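Local atomic coordinates of matrix protein VP40 (Lake Victoria marburgvirus, PDB entry 5B0V), a protein that drives the assembly and budding of virus particles, working with host proteins of the multivesicular body pathway. Residues F261-P266 with V287-P292; H206-I211 with V306-N311; I160-I165 with H212-P217. All coordinates share one frame; numbering follows the deposited sequence.

Interaction 1 is the buried member of the set, while interactions 2 and 3 lie at the surface. Interactions 1 and 2 each join two antiparallel strands of separate three-stranded sheets through backbone hydrogen bonds, but interaction 1 adds aromatic packing and an arginine–tyrosine bond, whereas interaction 2 has mostly aliphatic side chains that form no such bond. Interaction 3 brings two loops together by side-chain packing without a hydrogen bond between them. The three adjoin: I211, at the end of 206-211, packs on F289 and I263; L215 of 212-217 reaches A291 and F289; and P217 packs against A208, V306 and A308. The stretch 206-217 thus runs through interaction 2 into interaction 3 and flanks interaction 1.

Interaction 1 of 3, residues F261-P266 with V287-P292; sequences FRISLP and VYFQAP
F261 and F289 face each other as an antiparallel hydrogen-bonded pair, F261 N giving a nearly straight bond to F289 O (2.8 Å, 174° at the hydrogen) and F289 N returning one to F261 O (2.7 Å). The same double link recurs at I263 and V287, with I263 N to V287 O at 2.9 Å. Between these pairs, R262 and Y288 form a non-hydrogen-bonded pair. This is regular antiparallel pairing: 286-290 is an outermost strand, within this chain, of a three-stranded sheet, and 260-264 is the middle one, its other edge bonded to 251-253 through R262 and E252. Packing splits between the two sheet faces. On the face of F261, I263, V287 and F289, the CB of F261 sits over the F289 ring, 3.7 Å from its centroid and offset toward the rim. The two rings are near parallel but slid apart, so they barely overlap. F261 CE1 continues to A291 CB (3.4 Å), F300 meets the F261 ring edge to face, and V251 backs F261, I263 and F289. On the other face the R262 and Y288 side chains run side by side, pointing the same way. R262 CB lies over one face of the Y288 ring, 3.8 Å from the centroid. CG stands between the backbone N and the carbonyl carbon (chi1 66°), and the chain runs extended to NE. The polar ends then meet, R262 NH1 donating to Y288 OH (3.1 Å) with the guanidinium and ring planes 83° apart. Second partners hold both groups: E252 salt-bridges R262 NH2, and D191 hydrogen-bonds Y288 OH.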
# COMPACT_ATOMS: atom_id res chain seq x y z
N PHE A 261 14.45 17.38 6.32
CA PHE A 261 15.50 18.37 6.47
C PHE A 261 16.84 17.78 6.14
O PHE A 261 17.03 16.55 6.22
CB PHE A 261 15.48 18.89 7.89
CG PHE A 261 14.16 19.46 8.26
CD1 PHE A 261 13.07 18.63 8.54
CD2 PHE A 261 13.96 20.82 8.26
CE1 PHE A 261 11.84 19.18 8.86
CE2 PHE A 261 12.74 21.37 8.57
CZ PHE A 261 11.68 20.55 8.87
N ARG A 262 17.76 18.66 5.79
CA ARG A 262 19.11 18.24 5.44
C ARG A 262 20.20 19.17 6.00
O ARG A 262 19.94 20.32 6.31
CB ARG A 262 19.20 18.11 3.93
CG ARG A 262 19.05 19.38 3.17
CD ARG A 262 19.46 19.12 1.74
NE ARG A 262 18.95 20.22 0.92
CZ ARG A 262 18.23 20.14 -0.20
NH1 ARG A 262 17.91 18.97 -0.73
NH2 ARG A 262 17.87 21.25 -0.81
N ILE A 263 21.42 18.64 6.14
CA ILE A 263 22.58 19.43 6.56
C ILE A 263 23.74 19.16 5.64
O ILE A 263 24.24 18.03 5.54
CB ILE A 263 23.04 19.10 7.99
CG1 ILE A 263 21.92 19.28 8.98
CG2 ILE A 263 24.21 19.99 8.41
CD1 ILE A 263 22.20 18.64 10.32
N SER A 264 24.21 20.19 4.96
CA SER A 264 25.40 20.04 4.18
C SER A 264 26.61 20.21 5.14
O SER A 264 26.60 21.07 6.05
CB SER A 264 25.40 20.99 3.00
OG SER A 264 25.94 22.20 3.41
N LEU A 265 27.59 19.32 4.97
CA LEU A 265 28.72 19.20 5.87
C LEU A 265 29.97 19.64 5.15
O LEU A 265 30.10 19.40 3.96
CB LEU A 265 28.88 17.75 6.33
CG LEU A 265 27.70 17.17 7.12
CD1 LEU A 265 27.80 15.67 7.28
CD2 LEU A 265 27.63 17.78 8.49
N PRO A 266 30.91 20.28 5.86
CA PRO A 266 32.17 20.68 5.23
C PRO A 266 32.98 19.47 4.69
O PRO A 266 33.14 18.47 5.38
CB PRO A 266 32.91 21.40 6.36
CG PRO A 266 32.29 20.92 7.63
CD PRO A 266 30.88 20.58 7.31
N VAL A 287 23.59 15.05 5.05
CA VAL A 287 22.67 14.15 5.75
C VAL A 287 21.26 14.65 5.79
O VAL A 287 21.00 15.78 6.09
CB VAL A 287 23.05 13.91 7.20
CG1 VAL A 287 24.23 12.99 7.26
CG2 VAL A 287 23.36 15.20 7.90
N TYR A 288 20.35 13.75 5.51
CA TYR A 288 18.96 14.06 5.56
C TYR A 288 18.41 13.51 6.84
O TYR A 288 18.90 12.54 7.36
CB TYR A 288 18.24 13.43 4.36
CG TYR A 288 18.54 14.18 3.09
CD1 TYR A 288 19.69 13.92 2.39
CD2 TYR A 288 17.70 15.14 2.63
CE1 TYR A 288 19.98 14.59 1.23
CE2 TYR A 288 17.99 15.83 1.47
CZ TYR A 288 19.14 15.56 0.78
OH TYR A 288 19.39 16.24 -0.39
N PHE A 289 17.40 14.16 7.37
CA PHE A 289 16.74 13.64 8.54
C PHE A 289 15.28 14.09 8.51
O PHE A 289 14.89 14.97 7.74
CB PHE A 289 17.49 14.08 9.83
CG PHE A 289 17.38 15.56 10.14
CD1 PHE A 289 18.27 16.47 9.59
CD2 PHE A 289 16.43 16.02 11.01
CE1 PHE A 289 18.20 17.82 9.88
CE2 PHE A 289 16.34 17.36 11.30
CZ PHE A 289 17.22 18.26 10.74
N GLN A 290 14.49 13.48 9.36
CA GLN A 290 13.07 13.73 9.37
C GLN A 290 12.68 14.52 10.59
O GLN A 290 13.13 14.22 11.70
CB GLN A 290 12.31 12.43 9.43
CG GLN A 290 12.66 11.41 8.38
CD GLN A 290 11.60 10.36 8.36
OE1 GLN A 290 11.63 9.42 9.16
NE2 GLN A 290 10.58 10.55 7.49
N ALA A 291 11.84 15.52 10.37
CA ALA A 291 11.17 16.24 11.44
C ALA A 291 9.79 16.61 10.95
O ALA A 291 9.57 16.63 9.75
CB ALA A 291 11.93 17.48 11.81
N PRO A 292 8.86 16.91 11.87
CA PRO A 292 7.53 17.30 11.46
C PRO A 292 7.53 18.46 10.51
O PRO A 292 8.32 19.36 10.64
CB PRO A 292 6.88 17.67 12.78
CG PRO A 292 7.45 16.69 13.73
CD PRO A 292 8.90 16.63 13.32

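Interaction 2 of 3, residues H206-I211 with V306-N311; sequences HPAVSI and VLAYAN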
# COMPACT_ATOMS: atom_id res chain seq x y z
N HIS A 206 28.75 5.59 16.81
CA HIS A 206 29.55 6.50 16.00
C HIS A 206 29.21 7.92 16.26
O HIS A 206 28.14 8.21 16.77
CB HIS A 206 29.36 6.23 14.51
CG HIS A 206 29.41 4.79 14.18
ND1 HIS A 206 30.53 4.19 13.66
CD2 HIS A 206 28.51 3.80 14.38
CE1 HIS A 206 30.30 2.89 13.50
NE2 HIS A 206 29.09 2.63 13.95
N PRO A 207 30.11 8.83 15.89
CA PRO A 207 29.83 10.22 16.09
C PRO A 207 28.53 10.59 15.44
O PRO A 207 28.28 10.25 14.29
CB PRO A 207 31.00 10.90 15.40
CG PRO A 207 32.11 9.94 15.51
CD PRO A 207 31.47 8.60 15.39
N ALA A 208 27.69 11.28 16.20
CA ALA A 208 26.40 11.73 15.73
C ALA A 208 26.10 13.09 16.31
O ALA A 208 26.64 13.45 17.37
CB ALA A 208 25.35 10.77 16.16
N VAL A 209 25.22 13.84 15.63
CA VAL A 209 24.79 15.16 16.09
C VAL A 209 23.36 15.10 16.55
O VAL A 209 22.50 14.69 15.80
CB VAL A 209 24.93 16.21 14.95
CG1 VAL A 209 23.86 17.29 14.99
CG2 VAL A 209 26.30 16.85 14.97
N SER A 210 23.12 15.46 17.80
CA SER A 210 21.77 15.62 18.29
C SER A 210 21.36 17.02 17.93
O SER A 210 21.80 17.96 18.56
CB SER A 210 21.70 15.37 19.80
OG SER A 210 20.40 15.74 20.29
N ILE A 211 20.48 17.17 16.93
CA ILE A 211 20.03 18.47 16.46
C ILE A 211 18.88 19.05 17.28
O ILE A 211 18.68 20.26 17.31
CB ILE A 211 19.65 18.40 14.96
CG1 ILE A 211 19.69 19.79 14.32
CG2 ILE A 211 18.29 17.72 14.73
CD1 ILE A 211 21.10 20.25 13.97
N VAL A 306 27.18 13.43 20.19
CA VAL A 306 27.09 12.17 20.91
C VAL A 306 27.59 11.02 20.05
O VAL A 306 27.90 11.19 18.88
CB VAL A 306 25.63 11.91 21.38
CG1 VAL A 306 25.21 12.97 22.38
CG2 VAL A 306 24.65 11.88 20.21
N LEU A 307 27.66 9.85 20.66
CA LEU A 307 27.91 8.61 19.98
C LEU A 307 26.59 7.87 19.92
O LEU A 307 25.93 7.70 20.94
CB LEU A 307 28.91 7.78 20.75
CG LEU A 307 30.34 8.33 20.83
CD1 LEU A 307 31.11 7.72 21.99
CD2 LEU A 307 31.06 8.09 19.53
N ALA A 308 26.15 7.50 18.72
CA ALA A 308 24.90 6.78 18.58
C ALA A 308 25.10 5.53 17.74
O ALA A 308 26.05 5.44 16.96
CB ALA A 308 23.86 7.67 17.96
N TYR A 309 24.20 4.57 17.93
CA TYR A 309 24.13 3.42 17.05
C TYR A 309 23.63 3.85 15.70
O TYR A 309 22.75 4.70 15.59
CB TYR A 309 23.15 2.38 17.58
CG TYR A 309 23.62 1.68 18.84
CD1 TYR A 309 24.68 0.77 18.80
CD2 TYR A 309 22.97 1.89 20.05
CE1 TYR A 309 25.08 0.11 19.93
CE2 TYR A 309 23.36 1.22 21.19
CZ TYR A 309 24.42 0.34 21.12
OH TYR A 309 24.83 -0.29 22.26
N ALA A 310 24.19 3.25 14.66
CA ALA A 310 23.65 3.41 13.31
C ALA A 310 22.54 2.40 13.09
O ALA A 310 21.58 2.66 12.40
CB ALA A 310 24.76 3.24 12.30
N ASN A 311 22.69 1.24 13.68
CA ASN A 311 21.74 0.17 13.55
C ASN A 311 20.41 0.60 14.12
O ASN A 311 20.30 0.75 15.33
CB ASN A 311 22.27 -1.07 14.28
CG ASN A 311 21.32 -2.24 14.22
OD1 ASN A 311 20.10 -2.08 14.20
ND2 ASN A 311 21.88 -3.45 14.20
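L307 lies across from P207, and its side chain can be followed over the neighbouring backbone. Its CB lies 4.1 Å from H206 O. The first torsion sets CG anti to the carbonyl carbon, beside the backbone N (chi1 -67°), and from there the CD2 branch comes to 3.8 Å from P207 N, close to H206 C as well. The same methyl is 4.2 Å from P207 CD; the two side chains cross obliquely, and CD2 lies against the H206-P207 peptide. P207 lacks an N-H, which costs nothing on this side because P207 and L307 are a non-hydrogen-bonded pair; here the backbones approach instead through a CA-H...O contact from L307 CA to H206 O. The ring of P207 also packs on P238, L239 and I242 of helix 237-243. Hydrogen-bonded pairs flank this site. H206 N donates to A308 O (2.7 Å) and A308 N to H206 O (2.9 Å); one residue pair further, A208 N donates to V306 O (2.7 Å) and V306 N to A208 O (2.9 Å). The side chains of these pairs share the other face of the sheet, where A208 CB meets A308 CB at 3.9 Å and the imidazole of H206 approaches the methyl of A310 through CD2. V219 and P217 add further packing there, V219 touching H206 and A208, P217 touching V306. The N-to-C directions of 206-210 and 306-309 stand 108° apart, far from the straight antiparallel 180°. The arrangement is that of a strongly twisted antiparallel sheet, with 205-210 as its middle strand, 304-309 on one edge and the short 218-219 on the other.

Interaction 3 of 3, residues I160-I165 with H212-P217; sequences IQNMVI and HPNLPP
The carboxamide of N214 crosses the I160 side chain at about a right angle: the ND2 and CG atoms lie beside I160 CD1, ND2 at 3.7 Å, while OD1 approaches I160 CG2. A second amide, that of N162, comes near with its plane 31° from that of N214, its OD1 3.7 Å from N214 OD1; as modelled, both are amide oxygens, and they are not hydrogen-bonded. The imidazole of H212 has P213 CD over one face, near the rim, F295 meets it edge to face, and the selenium of M163, a selenomethionine, lies obliquely to it, 5.0 Å from the ring centroid. M163 reaches from 160-165 to 212-217. Its chain bends at chi2 and at chi3 (-63°), the latter placing CE 3.5 Å from L215 CD2 and equally close to N214 O, while SE comes to 4.2 Å from N214 CB. Each loop is compact in itself. H212 to L215 form a type I beta turn, closed by the bond from L215 N to H212 O (3.1 Å); although L215 CB points away, its CD2 still reaches M163. In 160-165, Q161-M163 is a 3-10 segment following strand 156-160, and Q161 O accepts from both V164 N and I165 N. The loop after strand 156-160 thereby rests on the loop between strands 205-210 and 218-219. Methyl and methylene groups, selenium and the flanks of amides do the touching, so the contact rests on van der Waals fit, with at most a weak, oblique chalcogen-aromatic approach to H212 and no hydrogen bond linking the two loops.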
# COMPACT_ATOMS: atom_id res chain seq x y z
N ILE A 160 7.06 12.53 21.43
CA ILE A 160 6.79 13.49 22.50
C ILE A 160 5.53 14.23 22.10
O ILE A 160 5.36 14.58 20.94
CB ILE A 160 7.94 14.50 22.74
CG1 ILE A 160 9.13 13.83 23.45
CG2 ILE A 160 7.51 15.64 23.64
CD1 ILE A 160 10.14 13.13 22.54
N GLN A 161 4.64 14.43 23.04
CA GLN A 161 3.37 15.04 22.71
C GLN A 161 3.59 16.41 22.11
O GLN A 161 2.94 16.76 21.15
CB GLN A 161 2.49 15.17 23.94
CG GLN A 161 1.06 15.49 23.61
CD GLN A 161 0.25 15.88 24.82
OE1 GLN A 161 -0.57 15.10 25.31
NE2 GLN A 161 0.50 17.08 25.33
N ASN A 162 4.48 17.20 22.67
CA ASN A 162 4.62 18.56 22.18
C ASN A 162 5.17 18.63 20.76
O ASN A 162 5.38 19.71 20.24
CB ASN A 162 5.41 19.44 23.17
CG ASN A 162 6.81 18.89 23.45
OD1 ASN A 162 7.63 18.72 22.53
ND2 ASN A 162 7.10 18.61 24.72
N MSE A 163 5.39 17.49 20.13
CA MSE A 163 5.80 17.43 18.71
C MSE A 163 4.67 17.03 17.80
O MSE A 163 4.86 16.83 16.59
CB MSE A 163 6.97 16.45 18.59
CG MSE A 163 8.19 16.97 19.37
SE MSE A 163 9.58 17.53 18.12
CE MSE A 163 9.80 15.72 17.37
N VAL A 164 3.48 16.87 18.38
CA VAL A 164 2.32 16.44 17.62
C VAL A 164 1.07 17.23 17.99
O VAL A 164 0.34 17.69 17.11
CB VAL A 164 2.05 14.95 17.82
CG1 VAL A 164 3.23 14.14 17.33
CG2 VAL A 164 1.85 14.61 19.27
N ILE A 165 0.83 17.39 19.28
CA ILE A 165 -0.30 18.17 19.76
C ILE A 165 0.20 19.57 20.06
O ILE A 165 1.20 19.72 20.77
CB ILE A 165 -0.89 17.57 21.06
CG1 ILE A 165 -1.15 16.06 20.92
CG2 ILE A 165 -2.17 18.27 21.43
CD1 ILE A 165 -1.98 15.65 19.72
N HIS A 212 18.15 18.21 17.99
CA HIS A 212 17.10 18.67 18.89
C HIS A 212 16.89 17.56 19.87
O HIS A 212 16.98 16.41 19.52
CB HIS A 212 15.81 18.94 18.10
CG HIS A 212 14.64 19.43 18.90
ND1 HIS A 212 14.46 20.75 19.26
CD2 HIS A 212 13.53 18.78 19.33
CE1 HIS A 212 13.34 20.88 19.93
NE2 HIS A 212 12.75 19.70 19.98
N PRO A 213 16.63 17.90 21.14
CA PRO A 213 16.59 16.83 22.14
C PRO A 213 15.51 15.79 21.89
O PRO A 213 15.65 14.66 22.34
CB PRO A 213 16.34 17.57 23.45
CG PRO A 213 15.98 18.97 23.08
CD PRO A 213 16.60 19.24 21.76
N ASN A 214 14.47 16.17 21.16
CA ASN A 214 13.37 15.26 20.88
C ASN A 214 13.38 14.60 19.50
O ASN A 214 12.37 14.04 19.08
CB ASN A 214 12.06 16.00 21.11
CG ASN A 214 11.88 16.42 22.55
OD1 ASN A 214 11.10 17.34 22.85
ND2 ASN A 214 12.57 15.74 23.46
N LEU A 215 14.51 14.65 18.80
CA LEU A 215 14.73 13.90 17.58
C LEU A 215 15.93 12.96 17.79
O LEU A 215 16.89 13.31 18.47
CB LEU A 215 15.04 14.85 16.44
CG LEU A 215 13.95 15.85 16.08
CD1 LEU A 215 14.47 16.89 15.11
CD2 LEU A 215 12.75 15.16 15.48
N PRO A 216 15.91 11.79 17.14
CA PRO A 216 17.10 10.96 17.33
C PRO A 216 18.33 11.62 16.72
O PRO A 216 18.21 12.43 15.80
CB PRO A 216 16.74 9.66 16.62
CG PRO A 216 15.78 10.07 15.54
CD PRO A 216 15.09 11.35 15.98
N PRO A 217 19.52 11.30 17.25
CA PRO A 217 20.72 11.90 16.70
C PRO A 217 21.05 11.38 15.30
O PRO A 217 20.70 10.26 14.93
CB PRO A 217 21.82 11.53 17.71
CG PRO A 217 21.25 10.49 18.60
CD PRO A 217 19.84 10.19 18.17